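Local coordinates for methyltransferase-like protein 5 (Pyrococcus horikoshii, PDB 1WY7) that is a putative RNA methyltransferase that binds S-adenosyl-L-homocysteine and probably transfers methyl groups from S-adenosylmethionine to a nucleic acid, at residues K6-A9 and I10-K14; G17-N20 and P21-W24; L39-A42 and Y43-D47; E83-D86 and V87-N91. All coordinates share one frame; numbering follows the deposited sequence.

Interaction 1 (K6-A9 and I10-K14)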
# COMPACT_ATOMS: atom_id res chain seq x y z
N LYS A 6 0.81 -3.31 17.90
CA LYS A 6 -0.06 -2.18 18.17
C LYS A 6 0.77 -0.91 18.35
O LYS A 6 0.27 0.20 18.16
CB LYS A 6 -0.91 -2.43 19.43
CG LYS A 6 -1.76 -1.23 19.82
CD LYS A 6 -2.73 -1.52 20.96
CE LYS A 6 -3.92 -2.36 20.50
NZ LYS A 6 -4.93 -2.56 21.60
N GLU A 7 2.05 -1.07 18.70
CA GLU A 7 2.94 0.08 18.86
C GLU A 7 3.14 0.74 17.50
O GLU A 7 3.13 1.96 17.37
CB GLU A 7 4.31 -0.35 19.40
CG GLU A 7 4.38 -0.44 20.92
CD GLU A 7 4.80 -1.82 21.40
OE1 GLU A 7 4.19 -2.81 20.93
OE2 GLU A 7 5.72 -1.91 22.24
N LEU A 8 3.32 -0.10 16.48
CA LEU A 8 3.52 0.38 15.12
C LEU A 8 2.27 1.11 14.65
O LEU A 8 2.35 2.20 14.07
CB LEU A 8 3.86 -0.80 14.20
CG LEU A 8 4.08 -0.53 12.70
CD1 LEU A 8 5.14 0.53 12.50
CD2 LEU A 8 4.51 -1.83 12.03
N ALA A 9 1.11 0.51 14.91
CA ALA A 9 -0.16 1.11 14.51
C ALA A 9 -0.31 2.49 15.13
O ALA A 9 -0.72 3.44 14.47
CB ALA A 9 -1.32 0.21 14.93
N ILE A 10 0.05 2.59 16.41
CA ILE A 10 -0.03 3.85 17.14
C ILE A 10 0.88 4.90 16.52
O ILE A 10 0.48 6.04 16.28
CB ILE A 10 0.40 3.64 18.63
CG1 ILE A 10 -0.67 2.83 19.36
CG2 ILE A 10 0.64 4.98 19.32
CD1 ILE A 10 -0.29 2.47 20.80
N ALA A 11 2.11 4.50 16.26
CA ALA A 11 3.07 5.41 15.66
C ALA A 11 2.63 5.84 14.26
O ALA A 11 2.82 7.00 13.87
CB ALA A 11 4.45 4.76 15.61
N LEU A 12 2.05 4.92 13.50
CA LEU A 12 1.59 5.23 12.14
C LEU A 12 0.42 6.20 12.16
O LEU A 12 0.29 7.02 11.25
CB LEU A 12 1.20 3.95 11.38
CG LEU A 12 2.35 3.00 11.06
CD1 LEU A 12 1.83 1.78 10.33
CD2 LEU A 12 3.40 3.73 10.24
N SER A 13 -0.42 6.12 13.19
CA SER A 13 -1.59 6.99 13.30
C SER A 13 -1.23 8.44 13.59
O SER A 13 -2.07 9.34 13.44
CB SER A 13 -2.53 6.47 14.39
OG SER A 13 -1.92 6.60 15.67
N LYS A 14 0.01 8.67 14.01
CA LYS A 14 0.46 10.02 14.32
C LYS A 14 0.90 10.84 13.11
O LYS A 14 1.13 12.04 13.23
CB LYS A 14 1.60 9.96 15.33
CG LYS A 14 1.14 9.48 16.70
CD LYS A 14 2.31 9.29 17.64
CE LYS A 14 1.81 8.90 19.02
NZ LYS A 14 2.95 8.72 19.97

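Interaction 2 (G17-N20 and P21-W24). With SAH (S-adenosyl-L-homocysteine), chain E.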
# COMPACT_ATOMS: atom_id res chain seq x y z
N GLY A 17 -2.38 13.55 7.69
CA GLY A 17 -3.23 13.02 6.64
C GLY A 17 -3.28 13.93 5.42
O GLY A 17 -2.53 14.91 5.35
N PHE A 18 -4.15 13.61 4.47
CA PHE A 18 -4.30 14.41 3.25
C PHE A 18 -4.83 15.82 3.53
O PHE A 18 -5.75 15.99 4.32
CB PHE A 18 -5.27 13.74 2.27
CG PHE A 18 -4.75 12.48 1.65
CD1 PHE A 18 -4.99 11.25 2.24
CD2 PHE A 18 -4.05 12.53 0.45
CE1 PHE A 18 -4.53 10.07 1.65
CE2 PHE A 18 -3.58 11.36 -0.15
CZ PHE A 18 -3.82 10.13 0.45
N LYS A 19 -4.25 16.81 2.87
CA LYS A 19 -4.65 18.21 3.01
C LYS A 19 -6.10 18.41 2.55
O LYS A 19 -6.94 18.94 3.28
CB LYS A 19 -3.73 19.08 2.14
CG LYS A 19 -3.94 18.92 0.61
CD LYS A 19 -3.80 17.46 0.12
CE LYS A 19 -4.58 17.23 -1.18
NZ LYS A 19 -4.47 15.84 -1.72
N ASN A 20 -6.38 17.99 1.32
CA ASN A 20 -7.72 18.09 0.75
C ASN A 20 -7.94 16.85 -0.10
O ASN A 20 -7.72 16.86 -1.32
CB ASN A 20 -7.87 19.36 -0.10
CG ASN A 20 -9.33 19.75 -0.30
OD1 ASN A 20 -10.25 18.94 -0.13
ND2 ASN A 20 -9.55 21.01 -0.68
N PRO A 21 -8.39 15.76 0.53
CA PRO A 21 -8.64 14.48 -0.13
C PRO A 21 -9.47 14.55 -1.41
O PRO A 21 -10.56 15.12 -1.43
CB PRO A 21 -9.37 13.67 0.94
CG PRO A 21 -8.91 14.26 2.21
CD PRO A 21 -8.89 15.73 1.91
N LYS A 22 -8.94 13.96 -2.47
CA LYS A 22 -9.63 13.91 -3.75
C LYS A 22 -10.31 12.55 -3.75
O LYS A 22 -9.67 11.52 -3.94
CB LYS A 22 -8.62 14.04 -4.89
CG LYS A 22 -7.87 15.38 -4.87
CD LYS A 22 -6.67 15.40 -5.81
CE LYS A 22 -6.13 16.82 -5.99
NZ LYS A 22 -5.76 17.46 -4.69
N VAL A 23 -11.62 12.55 -3.52
CA VAL A 23 -12.35 11.29 -3.44
C VAL A 23 -12.31 10.44 -4.70
O VAL A 23 -12.29 9.21 -4.60
CB VAL A 23 -13.82 11.51 -2.99
CG1 VAL A 23 -14.54 10.16 -2.88
CG2 VAL A 23 -13.84 12.23 -1.64
N TRP A 24 -12.26 11.07 -5.87
CA TRP A 24 -12.23 10.31 -7.12
C TRP A 24 -10.92 9.55 -7.27
O TRP A 24 -10.78 8.72 -8.18
CB TRP A 24 -12.44 11.25 -8.31
CG TRP A 24 -11.39 12.26 -8.47
CD1 TRP A 24 -10.23 12.13 -9.18
CD2 TRP A 24 -11.37 13.56 -7.89
NE1 TRP A 24 -9.49 13.28 -9.08
CE2 TRP A 24 -10.16 14.18 -8.29
CE3 TRP A 24 -12.25 14.27 -7.06
CZ2 TRP A 24 -9.82 15.48 -7.90
CZ3 TRP A 24 -11.91 15.56 -6.67
CH2 TRP A 24 -10.70 16.15 -7.09
N SAH E . -2.42 7.37 2.50
CA SAH E . -2.39 5.96 2.07
CB SAH E . -2.67 5.94 0.56
CG SAH E . -4.14 5.80 0.42
SD SAH E . -5.01 5.79 -1.16
C SAH E . -1.05 5.41 2.48
O SAH E . -0.41 6.01 3.40
OXT SAH E . -0.68 4.38 1.83
C5' SAH E . -3.79 5.46 -2.42
C4' SAH E . -3.26 6.62 -3.28
O4' SAH E . -3.34 6.25 -4.68
C3' SAH E . -4.05 7.92 -3.24
O3' SAH E . -3.25 8.78 -2.40
C2' SAH E . -4.05 8.47 -4.68
O2' SAH E . -3.73 9.81 -4.96
C1' SAH E . -3.18 7.43 -5.42
N9 SAH E . -3.59 7.18 -6.79
C8 SAH E . -4.85 7.07 -7.36
N7 SAH E . -4.84 6.81 -8.64
C5 SAH E . -3.49 6.74 -8.96
C6 SAH E . -2.78 6.48 -10.17
N6 SAH E . -3.42 6.23 -11.33
N1 SAH E . -1.41 6.48 -10.16
C2 SAH E . -0.77 6.72 -8.99
N3 SAH E . -1.32 6.98 -7.79
C4 SAH E . -2.71 6.97 -7.83

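Interaction 3 (L39-A42 and Y43-D47)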
# COMPACT_ATOMS: atom_id res chain seq x y z
N LEU A 39 2.36 -4.63 7.13
CA LEU A 39 3.80 -4.45 7.36
C LEU A 39 4.43 -5.50 8.28
O LEU A 39 5.53 -5.98 8.01
CB LEU A 39 4.06 -3.05 7.93
CG LEU A 39 3.88 -1.89 6.95
CD1 LEU A 39 3.79 -0.58 7.71
CD2 LEU A 39 5.05 -1.86 5.98
N TRP A 40 3.74 -5.85 9.36
CA TRP A 40 4.28 -6.84 10.27
C TRP A 40 4.38 -8.17 9.56
O TRP A 40 5.37 -8.88 9.71
CB TRP A 40 3.40 -6.98 11.51
CG TRP A 40 4.17 -7.58 12.61
CD1 TRP A 40 4.12 -8.87 13.06
CD2 TRP A 40 5.21 -6.93 13.36
NE1 TRP A 40 5.07 -9.07 14.04
CE2 TRP A 40 5.75 -7.89 14.24
CE3 TRP A 40 5.73 -5.63 13.37
CZ2 TRP A 40 6.80 -7.60 15.12
CZ3 TRP A 40 6.77 -5.33 14.24
CH2 TRP A 40 7.29 -6.31 15.11
N LEU A 41 3.36 -8.51 8.78
CA LEU A 41 3.36 -9.76 8.03
C LEU A 41 4.57 -9.79 7.10
O LEU A 41 5.34 -10.76 7.09
CB LEU A 41 2.08 -9.89 7.21
CG LEU A 41 2.09 -11.03 6.18
CD1 LEU A 41 2.23 -12.36 6.91
CD2 LEU A 41 0.80 -11.01 5.37
N ALA A 42 4.74 -8.72 6.33
CA ALA A 42 5.86 -8.64 5.40
C ALA A 42 7.17 -8.69 6.15
O ALA A 42 8.11 -9.37 5.74
CB ALA A 42 5.78 -7.34 4.59
N TYR A 43 7.25 -7.96 7.26
CA TYR A 43 8.48 -7.95 8.04
C TYR A 43 8.80 -9.34 8.59
O TYR A 43 9.93 -9.82 8.46
CB TYR A 43 8.37 -6.93 9.18
CG TYR A 43 9.53 -6.96 10.15
CD1 TYR A 43 9.46 -7.73 11.31
CD2 TYR A 43 10.70 -6.25 9.89
CE1 TYR A 43 10.53 -7.78 12.20
CE2 TYR A 43 11.78 -6.29 10.77
CZ TYR A 43 11.69 -7.05 11.93
OH TYR A 43 12.75 -7.11 12.80
N SER A 44 7.79 -10.00 9.14
CA SER A 44 7.98 -11.33 9.71
C SER A 44 8.40 -12.37 8.69
O SER A 44 8.99 -13.39 9.05
CB SER A 44 6.70 -11.79 10.40
OG SER A 44 5.73 -12.15 9.44
N LEU A 45 8.12 -12.13 7.42
CA LEU A 45 8.49 -13.09 6.39
C LEU A 45 9.82 -12.73 5.75
O LEU A 45 10.25 -13.38 4.80
CB LEU A 45 7.38 -13.18 5.33
CG LEU A 45 6.08 -13.80 5.88
CD1 LEU A 45 4.93 -13.64 4.89
CD2 LEU A 45 6.34 -15.26 6.18
N GLY A 46 10.48 -11.70 6.27
CA GLY A 46 11.75 -11.27 5.72
C GLY A 46 11.60 -10.46 4.44
O GLY A 46 12.55 -10.37 3.66
N ASP A 47 10.43 -9.87 4.22
CA ASP A 47 10.18 -9.08 3.01
C ASP A 47 10.27 -7.56 3.20
O ASP A 47 9.70 -6.80 2.40
CB ASP A 47 8.80 -9.45 2.44
CG ASP A 47 8.80 -10.80 1.73
OD1 ASP A 47 7.70 -11.32 1.44
OD2 ASP A 47 9.89 -11.35 1.46

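Interaction 4 (E83-D86 and V87-N91)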
# COMPACT_ATOMS: atom_id res chain seq x y z
N GLU A 83 0.08 17.21 -4.33
CA GLU A 83 -0.40 17.68 -3.03
C GLU A 83 -0.28 16.62 -1.94
O GLU A 83 -0.15 16.94 -0.76
CB GLU A 83 -1.84 18.14 -3.15
CG GLU A 83 -2.00 19.45 -3.89
CD GLU A 83 -3.44 19.71 -4.28
OE1 GLU A 83 -3.90 19.10 -5.28
OE2 GLU A 83 -4.11 20.50 -3.57
N ALA A 84 -0.33 15.36 -2.35
CA ALA A 84 -0.20 14.26 -1.41
C ALA A 84 1.29 14.11 -1.10
O ALA A 84 1.67 13.83 0.04
CB ALA A 84 -0.76 12.96 -2.02
N VAL A 85 2.12 14.31 -2.11
CA VAL A 85 3.57 14.20 -1.95
C VAL A 85 4.08 15.23 -0.94
O VAL A 85 5.02 14.95 -0.21
CB VAL A 85 4.28 14.38 -3.31
CG1 VAL A 85 5.80 14.34 -3.15
CG2 VAL A 85 3.83 13.27 -4.25
N ASP A 86 3.45 16.41 -0.89
CA ASP A 86 3.88 17.43 0.07
C ASP A 86 3.80 16.87 1.49
O ASP A 86 4.70 17.06 2.30
CB ASP A 86 3.01 18.69 -0.02
CG ASP A 86 3.11 19.38 -1.36
OD1 ASP A 86 4.23 19.49 -1.91
OD2 ASP A 86 2.05 19.83 -1.87
N VAL A 87 2.70 16.18 1.79
CA VAL A 87 2.49 15.57 3.10
C VAL A 87 3.45 14.40 3.27
O VAL A 87 4.03 14.21 4.35
CB VAL A 87 1.03 15.04 3.22
CG1 VAL A 87 0.81 14.38 4.58
CG2 VAL A 87 0.04 16.18 3.02
N LEU A 88 3.61 13.62 2.21
CA LEU A 88 4.50 12.46 2.19
C LEU A 88 5.92 12.86 2.62
O LEU A 88 6.50 12.24 3.51
CB LEU A 88 4.51 11.85 0.78
CG LEU A 88 5.33 10.64 0.31
CD1 LEU A 88 6.81 10.84 0.57
CD2 LEU A 88 4.84 9.40 0.97
N ILE A 89 6.46 13.89 1.98
CA ILE A 89 7.81 14.35 2.28
C ILE A 89 7.98 14.76 3.73
O ILE A 89 8.98 14.45 4.36
CB ILE A 89 8.20 15.54 1.39
CG1 ILE A 89 7.95 15.20 -0.07
CG2 ILE A 89 9.65 15.91 1.62
CD1 ILE A 89 8.60 13.94 -0.53
N GLU A 90 6.98 15.45 4.27
CA GLU A 90 7.06 15.87 5.65
C GLU A 90 6.98 14.66 6.58
O GLU A 90 7.73 14.57 7.56
CB GLU A 90 5.96 16.88 5.99
CG GLU A 90 6.27 17.65 7.26
CD GLU A 90 5.14 18.54 7.70
OE1 GLU A 90 4.60 19.27 6.84
OE2 GLU A 90 4.79 18.53 8.90
N ASN A 91 6.08 13.73 6.28
CA ASN A 91 5.93 12.55 7.12
C ASN A 91 7.20 11.69 7.18
O ASN A 91 7.54 11.16 8.24
CB ASN A 91 4.75 11.70 6.65
CG ASN A 91 3.42 12.24 7.12
OD1 ASN A 91 3.33 12.83 8.19
ND2 ASN A 91 2.36 12.00 6.35

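Interaction 1 (K6-A9 and I10-K14)
The peptide carbonyls of Lys6 and Leu8 are met at their oxygen ends by branched side chains of the next turn: Ile10 CG1 lies 3.0 Å from Lys6 O, and Leu12 CG lies 3.1 Å from Leu8 O. The first torsion puts both Ile10 and Leu12 there. In Leu12, CG stands beside the backbone N and anti to the carbonyl carbon (chi1 -67°), which folds the branch back along the helix toward Leu8. There Leu12 CG meets Leu8 CD1 at 4.0 Å, the two side chains crossing at a slant. Lys6 sends its methylenes past Ile10, Lys6 CG to Ile10 CD1 4.1 Å, before the chain bends and its ammonium end leads away. Beneath these contacts run regular i to i+4 bonds, among them Leu12 N to Leu8 O at 2.8 Å. The hydroxyl of Ser13, placed between its own N and carbonyl carbon (chi1 67°), gives a hydrogen bond from Ser13 OG to Ile10 O in the last turn (2.5 Å, a length to be read with caution). Leu12 also touches Ala35 and Leu39 on one neighbouring helix and Val62 and Tyr65 on another; an alanine here would probably open a gap among these residues and leave Leu8 without its neighbour. The arrangement is that of an amphipathic N-terminal helix: Leu8 is buried against helix 32-44 and Leu12 against both 32-44 and 62-69, next to Val62, which binds S-adenosyl-L-homocysteine, while Lys6, Glu7 and Ser13 are exposed.

Interaction 2 (G17-N20 and P21-W24)
The loop between helices 6-13 and 32-44 supplies Phe18 to the S-adenosyl-L-homocysteine pocket, and the contact of Phe18 with Pro21 lies at the base of that ring. Phe18 CB meets Pro21 CG at 3.7 Å, while the ring leads the other way and offers its far edge to the ligand: Phe18 CZ comes to 3.2 Å from SAH O3', which lies near the ring plane, and Phe18 CE1 is 3.5 Å from SAH N. The end of the ring thus lies near both the ribose O3' and the amino group of the ligand, the latter well off the ring plane. Gln27, Thr60 and Ala84 also touch Phe18; an alanine in its place would probably leave a gap between the loop and the ligand, with the O3' edge contact gone. Farther along, Lys19 and Lys22 cross at about a right angle, their NZ atoms 3.6 Å apart. Lys19 reaches this point through a bend at its second torsion (chi2 -56°). Lys22 NZ forms a salt bridge with Glu83, and both ammonium groups have long, weak ion pairs with Asp81. These acidic partners probably offset the closeness of the two positive charges and tie the loop to the start of helix 82-91.

Interaction 3 (L39-A42 and Y43-D47)
Leu41 and Leu45 meet through their CD1 methyls, 3.6 Å apart, where the two side chains slant across each other one helical turn apart. On another side of the helix Trp40 and Tyr43 bring their rings together, the six-membered ring of Trp40 and the ring of Tyr43 having centroids 5.4 Å apart and planes at 37°, an oblique pairing. Ser44 turns its hydroxyl back on the preceding turn: with OG between its backbone N and carbonyl carbon (chi1 74°), it donates a hydrogen bond, Ser44 OG to Leu41 O 2.8 Å, alongside the regular bond from Ser44 N to Trp40 O. Ala42 O is gripped by two backbone donors from opposite faces of its plane. Asp47 N approaches Ala42 O at 2.8 Å, and Leu45 N comes to Ala42 O from above the carbonyl plane at 3.2 Å. Gly46 N closes the inner turn by bonding to Tyr43 O at 2.9 Å. These bonds hold the reversal that follows the helix, where Gly46 takes a positive phi of 78°, which favours glycine. Past the turn, Asp47 CB packs 4.3 Å from Ala42 CB, and the buried carboxylate is positioned by the fold around it: Asp47 OD1 is hydrogen-bonded to Tyr145 and forms a salt bridge with Arg199. Tyr145 and His171 also pack against Leu41 and Leu45, fastening the end of the helix to strands 143-149 and 167-179. The paired bonds from Gly46 N and Asp47 N are those of a Schellman motif, here ending helix 32-44 against the methyltransferase sheet.

Interaction 4 (E83-D86 and V87-N91)
Glu83 opens the segment by presenting its carbonyl to Val87, Glu83 O to Val87 CG2 3.9 Å, while its carboxylate turns away to a salt bridge with Lys22. Glu83 N is hydrogen-bonded to Asp81 OD2, just before the helix. Ala84 follows, buried, with its methyl against Glu79 near the bound S-adenosyl-L-homocysteine; Ala84 O accepts from Leu88 N at 2.9 Å. Helix 82-91 is the connection of a beta-alpha-beta unit between strands 74-79 and 99-103 of the Rossmann-like sheet, and Val85 belongs to the face that packs on it, touching Glu79, Val101 and Ile103. Val85 CG1 lies 3.9 Å from Ile89 CG1, the two side chains running side by side and pointing the same way. Ile89 has CG1 beside its backbone N (chi1 -52°), which brings Ile89 CG1 within 2.9 Å of Val85 O, a tight fit; the second torsion (chi2 -54°) then swings Ile89 CD1 back to 3.9 Å from Val85 CG1. The same carbonyl oxygen, Val85 O, receives the backbone bond from Ile89 N, 2.8 Å long and almost straight at the hydrogen (169°). Asp86 ends the segment on the exposed side, where Asp86 OD1 forms a salt bridge with Lys82, and Asp86 O accepts a weak bond from Glu90 N at 3.4 Å.

Overall arrangement
The four interactions come in series along the chain. Interactions 1 and 3 lie on successive helices, 6-13 and 32-44, with centres about 16 Å apart, and pack directly through Leu12 on Leu39 and Leu8 on Trp40. The loop of interaction 2, between those helices, instead meets interaction 4 on helix 82-91, centres about 12 Å apart, through the Lys22–Glu83 salt bridge and Phe18 on Ala84. Interactions 2 and 3 lie on opposite sides of the chain's centre, their own centres about 29 Å apart. The N-terminal region thus packs on helix 32-44 and then brings its loop to the ligand-binding end of the unit formed by 74-79, 82-91 and 99-103, probably helping to enclose the ligand.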